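Local coordinates for Alpha/beta hydrolase (Paenibacillus sp. VTT E-133280, PDB 6TJ2), which probably acts as an extracellular serine esterase of the alpha/beta-hydrolase fold that hydrolyses methyl salicylate, like the tobacco salicylic acid binding protein 2, at residues A80-D85 with P203-T208; G52-A57 with I175-P180. All blocks are in the same frame, centred on the assembly; numbering follows the deposited sequence.

Contact 1: residues A80-D85 with P203-T208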
ATOM      1  N   ALA A  80       6.221 -27.837  19.737  1.00 11.36           N
ATOM      2  CA  ALA A  80       5.708 -29.213  19.618  1.00 11.82           C
ATOM      3  C   ALA A  80       5.303 -29.515  18.176  1.00 11.50           C
ATOM      4  O   ALA A  80       4.731 -28.669  17.470  1.00 11.32           O
ATOM      5  CB  ALA A  80       4.573 -29.444  20.557  1.00 12.92           C
ATOM      6  N   GLY A  81       5.652 -30.722  17.728  1.00 12.42           N
ATOM      7  CA  GLY A  81       5.284 -31.225  16.406  1.00 13.19           C
ATOM      8  C   GLY A  81       6.020 -30.559  15.263  1.00 13.50           C
ATOM      9  O   GLY A  81       5.686 -30.792  14.094  1.00 14.31           O
ATOM     10  N   HIS A  82       7.031 -29.756  15.583  1.00 12.10           N
ATOM     11  CA  HIS A  82       7.842 -29.042  14.589  1.00 12.32           C
ATOM     12  C   HIS A  82       9.315 -29.315  14.863  1.00 13.00           C
ATOM     13  O   HIS A  82       9.689 -29.821  15.931  1.00 13.18           O
ATOM     14  CB  HIS A  82       7.529 -27.544  14.596  1.00 12.07           C
ATOM     15  CG  HIS A  82       6.133 -27.251  14.176  1.00 12.93           C
ATOM     16  ND1 HIS A  82       5.022 -27.598  14.931  1.00 11.55           N
ATOM     17  CD2 HIS A  82       5.683 -26.611  13.094  1.00 12.62           C
ATOM     18  CE1 HIS A  82       3.925 -27.183  14.261  1.00 11.86           C
ATOM     19  NE2 HIS A  82       4.301 -26.576  13.141  1.00 12.36           N
ATOM     20  N   GLY A  83      10.132 -29.064  13.869  1.00 15.34           N
ATOM     21  CA  GLY A  83      11.551 -29.452  13.941  1.00 14.71           C
ATOM     22  C   GLY A  83      11.670 -30.941  14.055  1.00 17.73           C
ATOM     23  O   GLY A  83      11.015 -31.685  13.298  1.00 18.61           O
ATOM     24  N   ALA A  84      12.516 -31.404  14.934  1.00 16.19           N
ATOM     25  CA  ALA A  84      12.737 -32.839  15.094  1.00 17.57           C
ATOM     26  C   ALA A  84      11.592 -33.489  15.868  1.00 18.25           C
ATOM     27  O   ALA A  84      11.562 -34.716  15.926  1.00 20.54           O
ATOM     28  CB  ALA A  84      14.093 -33.060  15.727  1.00 18.52           C
ATOM     29  N   ASP A  85      10.672 -32.770  16.494  1.00 18.42           N
ATOM     30  CA  ASP A  85       9.571 -33.385  17.301  1.00 16.96           C
ATOM     31  C   ASP A  85       8.456 -33.881  16.366  1.00 17.69           C
ATOM     32  O   ASP A  85       7.741 -33.062  15.800  1.00 19.51           O
ATOM     33  CB  ASP A  85       8.964 -32.445  18.335  1.00 18.53           C
ATOM     34  CG  ASP A  85       7.948 -33.108  19.244  1.00 22.78           C
ATOM     35  OD1 ASP A  85       8.324 -34.152  19.862  1.00 28.32           O
ATOM     36  OD2 ASP A  85       6.807 -32.668  19.341  1.00 19.46           O
ATOM     37  N   PRO A 203       8.890 -27.847   5.697  1.00 12.65           N
ATOM     38  CA  PRO A 203       8.333 -29.191   5.886  1.00 12.67           C
ATOM     39  C   PRO A 203       6.832 -29.207   5.913  1.00 13.87           C
ATOM     40  O   PRO A 203       6.188 -28.170   6.102  1.00 14.63           O
ATOM     41  CB  PRO A 203       8.867 -29.672   7.234  1.00 15.83           C
ATOM     42  CG  PRO A 203       9.398 -28.457   7.899  1.00 18.54           C
ATOM     43  CD  PRO A 203       9.595 -27.361   6.884  1.00 13.57           C
ATOM     44  N   PRO A 204       6.218 -30.374   5.696  1.00 12.96           N
ATOM     45  CA  PRO A 204       4.765 -30.484   5.839  1.00 12.18           C
ATOM     46  C   PRO A 204       4.331 -30.028   7.216  1.00 12.01           C
ATOM     47  O   PRO A 204       5.054 -30.225   8.207  1.00 13.87           O
ATOM     48  CB  PRO A 204       4.493 -32.000   5.664  1.00 12.73           C
ATOM     49  CG  PRO A 204       5.664 -32.469   4.815  1.00 15.34           C
ATOM     50  CD  PRO A 204       6.850 -31.682   5.344  1.00 13.96           C
ATOM     51  N   GLU A 205       3.142 -29.476   7.290  1.00 11.48           N
ATOM     52  CA  GLU A 205       2.612 -28.895   8.521  1.00 10.89           C
ATOM     53  C   GLU A 205       1.578 -29.828   9.134  1.00 10.91           C
ATOM     54  O   GLU A 205       0.557 -30.132   8.504  1.00 11.65           O
ATOM     55  CB  GLU A 205       1.965 -27.539   8.230  1.00 11.35           C
ATOM     56  CG  GLU A 205       1.525 -26.811   9.503  1.00 11.89           C
ATOM     57  CD  GLU A 205       2.679 -26.284  10.346  1.00 11.19           C
ATOM     58  OE1 GLU A 205       3.857 -26.443   9.995  1.00 12.11           O
ATOM     59  OE2 GLU A 205       2.393 -25.722  11.451  1.00 12.56           O
ATOM     60  N   PRO A 206       1.711 -30.169  10.423  1.00 11.86           N
ATOM     61  CA  PRO A 206       0.621 -30.864  11.128  1.00 12.24           C
ATOM     62  C   PRO A 206      -0.622 -29.978  11.160  1.00 12.36           C
ATOM     63  O   PRO A 206      -0.535 -28.792  11.514  1.00 11.78           O
ATOM     64  CB  PRO A 206       1.152 -31.066  12.537  1.00 13.29           C
ATOM     65  CG  PRO A 206       2.640 -30.917  12.450  1.00 14.70           C
ATOM     66  CD  PRO A 206       2.879 -29.971  11.283  1.00 12.60           C
ATOM     67  N   ALA A 207      -1.781 -30.496  10.750  1.00 11.67           N
ATOM     68  CA  ALA A 207      -2.877 -29.617  10.338  1.00 13.37           C
ATOM     69  C   ALA A 207      -3.766 -29.181  11.502  1.00 12.94           C
ATOM     70  O   ALA A 207      -4.417 -28.142  11.378  1.00 14.02           O
ATOM     71  CB  ALA A 207      -3.729 -30.280   9.287  1.00 13.98           C
ATOM     72  N   THR A 208      -3.890 -29.938  12.574  1.00 12.17           N
ATOM     73  CA  THR A 208      -4.913 -29.635  13.595  1.00 12.02           C
ATOM     74  C   THR A 208      -4.826 -28.199  14.102  1.00 12.11           C
ATOM     75  O   THR A 208      -5.848 -27.519  14.174  1.00 12.44           O
ATOM     76  CB  THR A 208      -4.925 -30.663  14.712  1.00 12.58           C
ATOM     77  OG1 THR A 208      -5.223 -31.933  14.120  1.00 13.81           O
ATOM     78  CG2 THR A 208      -5.829 -30.260  15.848  1.00 14.23           C
TER
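Gly81 meets Pro206 through its backbone. Its carbonyl O lies 3.5 Å from Pro206 CG, on the pyrrolidine ring. The glycine adopts a positive phi of 71°, and a side chain on it would be directed at that ring. The amide N of Gly81 turns the other way and donates to Asp85 OD2 over 2.8 Å, through the anti lone pair of the carboxylate oxygen. This bond ties Gly81 to Asp85 across the turn.

His82 carries the polar part of the contact. With CG beside the backbone N (chi1 -65°), the imidazole extends from the loop to the carboxylate of Glu205. NE2 donates to Glu205 OE2 over 2.7 Å in a nearly straight bond. The oxygen lies almost in the ring plane, yet the ring N comes in from above the carboxylate plane. The ring and carboxylate planes are 58° apart. The other ring nitrogen, ND1, donates to Ala80 O at 2.8 Å, also close to the ring plane. Two in-plane bonds thus fix the rotation of the imidazole. Both ring nitrogens act as donors, which is consistent with a positively charged ring facing a buried carboxylate. Pro206 CD approaches the same ring obliquely, at 4.1 Å from His82 NE2.

The arrangement joins the core and cap of an alpha/beta hydrolase. Residues 80-85 follow core strand 73-75, whereas Glu205 and Pro206 form a short strand of the cap inserted between core strands 134-139 and 226-231. Glu205 OE1 also accepts a hydrogen bond from the amide of Trp54.

From His82 the chain makes a type II' beta turn to Asp85, with Gly83 at its second position. Asp85 N closes the turn on His82 O with a backbone bond of 3.2 Å.

Contact 2: residues G52-A57 with I175-P180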
ATOM      1  N   GLY A  52       6.359 -19.722  12.141  1.00 10.66           N
ATOM      2  CA  GLY A  52       5.041 -20.161  11.726  1.00 10.29           C
ATOM      3  C   GLY A  52       5.059 -21.512  11.058  1.00 10.23           C
ATOM      4  O   GLY A  52       5.951 -22.350  11.318  1.00 10.42           O
ATOM      5  N   SER A  53       4.038 -21.794  10.284  1.00 11.25           N
ATOM      6  CA  SER A  53       3.842 -23.116   9.657  1.00 10.45           C
ATOM      7  C   SER A  53       4.828 -23.321   8.507  1.00 10.80           C
ATOM      8  O   SER A  53       5.387 -22.343   7.909  1.00 11.56           O
ATOM      9  CB  SER A  53       2.429 -23.287   9.191  1.00 11.12           C
ATOM     10  OG  SER A  53       1.519 -23.211  10.251  1.00 12.24           O
ATOM     11  N   TRP A  54       5.085 -24.573   8.171  1.00 10.85           N
ATOM     12  CA  TRP A  54       5.976 -24.932   7.049  1.00 10.83           C
ATOM     13  C   TRP A  54       7.370 -24.337   7.347  1.00 10.90           C
ATOM     14  O   TRP A  54       8.012 -23.836   6.425  1.00 11.50           O
ATOM     15  CB  TRP A  54       5.422 -24.495   5.706  1.00 11.47           C
ATOM     16  CG  TRP A  54       4.052 -25.000   5.445  1.00 11.45           C
ATOM     17  CD1 TRP A  54       3.681 -26.299   5.228  1.00 11.97           C
ATOM     18  CD2 TRP A  54       2.824 -24.275   5.538  1.00 11.12           C
ATOM     19  NE1 TRP A  54       2.322 -26.405   5.120  1.00 12.34           N
ATOM     20  CE2 TRP A  54       1.761 -25.165   5.307  1.00 12.03           C
ATOM     21  CE3 TRP A  54       2.554 -22.907   5.728  1.00 11.34           C
ATOM     22  CZ2 TRP A  54       0.429 -24.742   5.362  1.00 12.99           C
ATOM     23  CZ3 TRP A  54       1.244 -22.505   5.752  1.00 11.76           C
ATOM     24  CH2 TRP A  54       0.219 -23.400   5.569  1.00 13.24           C
ATOM     25  N   ALA A  55       7.792 -24.362   8.582  1.00 11.22           N
ATOM     26  CA  ALA A  55       9.034 -23.723   9.017  1.00 11.36           C
ATOM     27  C   ALA A  55       9.479 -24.398  10.302  1.00 11.97           C
ATOM     28  O   ALA A  55       8.711 -25.045  11.003  1.00 11.62           O
ATOM     29  CB  ALA A  55       8.863 -22.254   9.202  1.00 11.82           C
ATOM     30  N   THR A  56      10.731 -24.218  10.637  1.00 11.94           N
ATOM     31  CA  THR A  56      11.340 -24.635  11.905  1.00 12.19           C
ATOM     32  C   THR A  56      12.000 -23.410  12.548  1.00 11.74           C
ATOM     33  O   THR A  56      12.001 -22.291  11.986  1.00 12.11           O
ATOM     34  CB  THR A  56      12.400 -25.718  11.682  1.00 12.85           C
ATOM     35  OG1 THR A  56      13.525 -25.169  10.995  1.00 15.70           O
ATOM     36  CG2 THR A  56      11.869 -26.888  10.884  1.00 15.65           C
ATOM     37  N   ALA A  57      12.588 -23.602  13.714  1.00 11.84           N
ATOM     38  CA  ALA A  57      13.351 -22.515  14.382  1.00 12.27           C
ATOM     39  C   ALA A  57      14.465 -22.001  13.466  1.00 12.53           C
ATOM     40  O   ALA A  57      14.877 -20.831  13.631  1.00 12.97           O
ATOM     41  CB  ALA A  57      13.924 -23.072  15.678  1.00 12.93           C
ATOM     42  N   ILE A 175      -0.317 -30.896   5.850  1.00 11.95           N
ATOM     43  CA  ILE A 175      -0.464 -30.095   4.624  1.00 11.85           C
ATOM     44  C   ILE A 175       0.915 -29.823   4.078  1.00 11.78           C
ATOM     45  O   ILE A 175       1.765 -29.228   4.756  1.00 11.75           O
ATOM     46  CB  ILE A 175      -1.168 -28.764   4.933  1.00 11.74           C
ATOM     47  CG1 ILE A 175      -2.603 -29.023   5.398  1.00 13.69           C
ATOM     48  CG2 ILE A 175      -1.126 -27.867   3.707  1.00 12.55           C
ATOM     49  CD1 ILE A 175      -3.282 -27.785   6.015  1.00 15.32           C
ATOM     50  N   THR A 176       1.126 -30.267   2.847  1.00 11.47           N
ATOM     51  CA  THR A 176       2.340 -29.954   2.082  1.00 12.50           C
ATOM     52  C   THR A 176       1.987 -28.883   1.066  1.00 12.19           C
ATOM     53  O   THR A 176       1.103 -29.135   0.226  1.00 13.22           O
ATOM     54  CB  THR A 176       2.938 -31.190   1.415  1.00 14.11           C
ATOM     55  OG1 THR A 176       3.229 -32.166   2.424  1.00 14.95           O
ATOM     56  CG2 THR A 176       4.183 -30.868   0.625  1.00 15.21           C
ATOM     57  N   LEU A 177       2.628 -27.741   1.119  1.00 12.71           N
ATOM     58  CA  LEU A 177       2.376 -26.696   0.137  1.00 13.76           C
ATOM     59  C   LEU A 177       2.867 -27.156  -1.218  1.00 12.27           C
ATOM     60  O   LEU A 177       4.013 -27.562  -1.308  1.00 13.61           O
ATOM     61  CB  LEU A 177       3.111 -25.404   0.489  1.00 13.99           C
ATOM     62  CG  LEU A 177       2.717 -24.734   1.786  1.00 15.30           C
ATOM     63  CD1 LEU A 177       3.672 -23.571   2.079  1.00 15.65           C
ATOM     64  CD2 LEU A 177       1.271 -24.320   1.695  1.00 16.58           C
ATOM     65  N   PRO A 178       2.105 -27.085  -2.306  1.00 12.57           N
ATOM     66  CA  PRO A 178       2.629 -27.359  -3.635  1.00 11.78           C
ATOM     67  C   PRO A 178       3.706 -26.334  -3.964  1.00 12.59           C
ATOM     68  O   PRO A 178       3.540 -25.138  -3.620  1.00 14.15           O
ATOM     69  CB  PRO A 178       1.448 -27.266  -4.594  1.00 15.50           C
ATOM     70  CG  PRO A 178       0.258 -27.423  -3.682  1.00 18.16           C
ATOM     71  CD  PRO A 178       0.662 -26.894  -2.328  1.00 15.36           C
ATOM     72  N   PHE A 179       4.705 -26.699  -4.740  1.00 12.80           N
ATOM     73  CA  PHE A 179       5.819 -25.776  -5.020  1.00 11.32           C
ATOM     74  C   PHE A 179       5.333 -24.590  -5.844  1.00 12.25           C
ATOM     75  O   PHE A 179       5.773 -23.450  -5.570  1.00 12.00           O
ATOM     76  CB  PHE A 179       6.984 -26.488  -5.721  1.00 11.63           C
ATOM     77  CG  PHE A 179       8.152 -25.581  -5.993  1.00 12.49           C
ATOM     78  CD1 PHE A 179       8.811 -24.905  -4.980  1.00 11.94           C
ATOM     79  CD2 PHE A 179       8.551 -25.288  -7.282  1.00 13.04           C
ATOM     80  CE1 PHE A 179       9.849 -24.025  -5.231  1.00 12.68           C
ATOM     81  CE2 PHE A 179       9.611 -24.412  -7.536  1.00 14.26           C
ATOM     82  CZ  PHE A 179      10.241 -23.762  -6.510  1.00 12.37           C
ATOM     83  N   PRO A 180       4.461 -24.723  -6.855  1.00 11.69           N
ATOM     84  CA  PRO A 180       4.106 -23.522  -7.633  1.00 12.76           C
ATOM     85  C   PRO A 180       3.457 -22.464  -6.735  1.00 13.37           C
ATOM     86  O   PRO A 180       3.770 -21.252  -6.828  1.00 12.89           O
ATOM     87  CB  PRO A 180       3.172 -24.064  -8.719  1.00 13.93           C
ATOM     88  CG  PRO A 180       3.649 -25.511  -8.916  1.00 14.41           C
ATOM     89  CD  PRO A 180       3.903 -25.932  -7.483  1.00 14.42           C
TER
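Trp54 sets CG beside its backbone N (chi1 -55°), which directs the indole at the segment 175-180. Leu177 likewise has CG beside its own N (chi1 -63°), and its branched end arrives over one face of that indole. The two side chains cross at about a right angle.

Leu177 CG lies 3.6 Å from the centroid of the five-membered ring of Trp54, almost on the ring normal, in a CH-pi contact. The two methyls spread over the indole: CD1 is 3.6 Å from Trp54 CD2, and CD2 is 3.8 Å from Trp54 CZ2. Ser53 CB, from the adjoining residue, packs on the opposite face.

The edge of the indole is used as well. Trp54 NE1 donates to Ile175 O over 2.9 Å, with an N-H...O angle of 150°. The acceptor lies in the ring plane, but the N-H comes from above the carbonyl plane. Beside this bond, Ile175 CG2 rests 3.9 Å from Trp54 CZ2. The indole is thus packed on both faces, by Leu177 and Ser53, and hydrogen-bonded at its N-H edge. Replacing Trp54 by alanine removes the indole, which would probably open a gap beside Leu177 and leave Ile175 O without this donor.

The 52-57 loop follows core strand 46-50 and, as in related hydrolases, probably contributes to the oxyanion hole. Ile175 ends the short cap strand 174-175, paired antiparallel with 205-206. Helix 157-170 packs against Ile175 and Leu177, helix 208-211 touches Ser53 and Ile175, and helix 179-185 starts just after Pro178.

From the N terminus, the chain passes the loop 52-57 and then the loop 80-85, each following a strand of the parallel core sheet. It then adds strands 111-117 and 134-139 to that sheet before entering the cap. At 175-180 contact 2 closes its loop back to 52-57. At 203-208 contact 1 closes the second loop back to 80-85. The segments alternate, so the two loops cross. The loops after strands 46-50 and 73-75 are both joined in this way to the small cap sheet 174-175/205-206. Glu205 links the two contacts directly, and its N probably bonds Ile175 O, pairing the two cap strands.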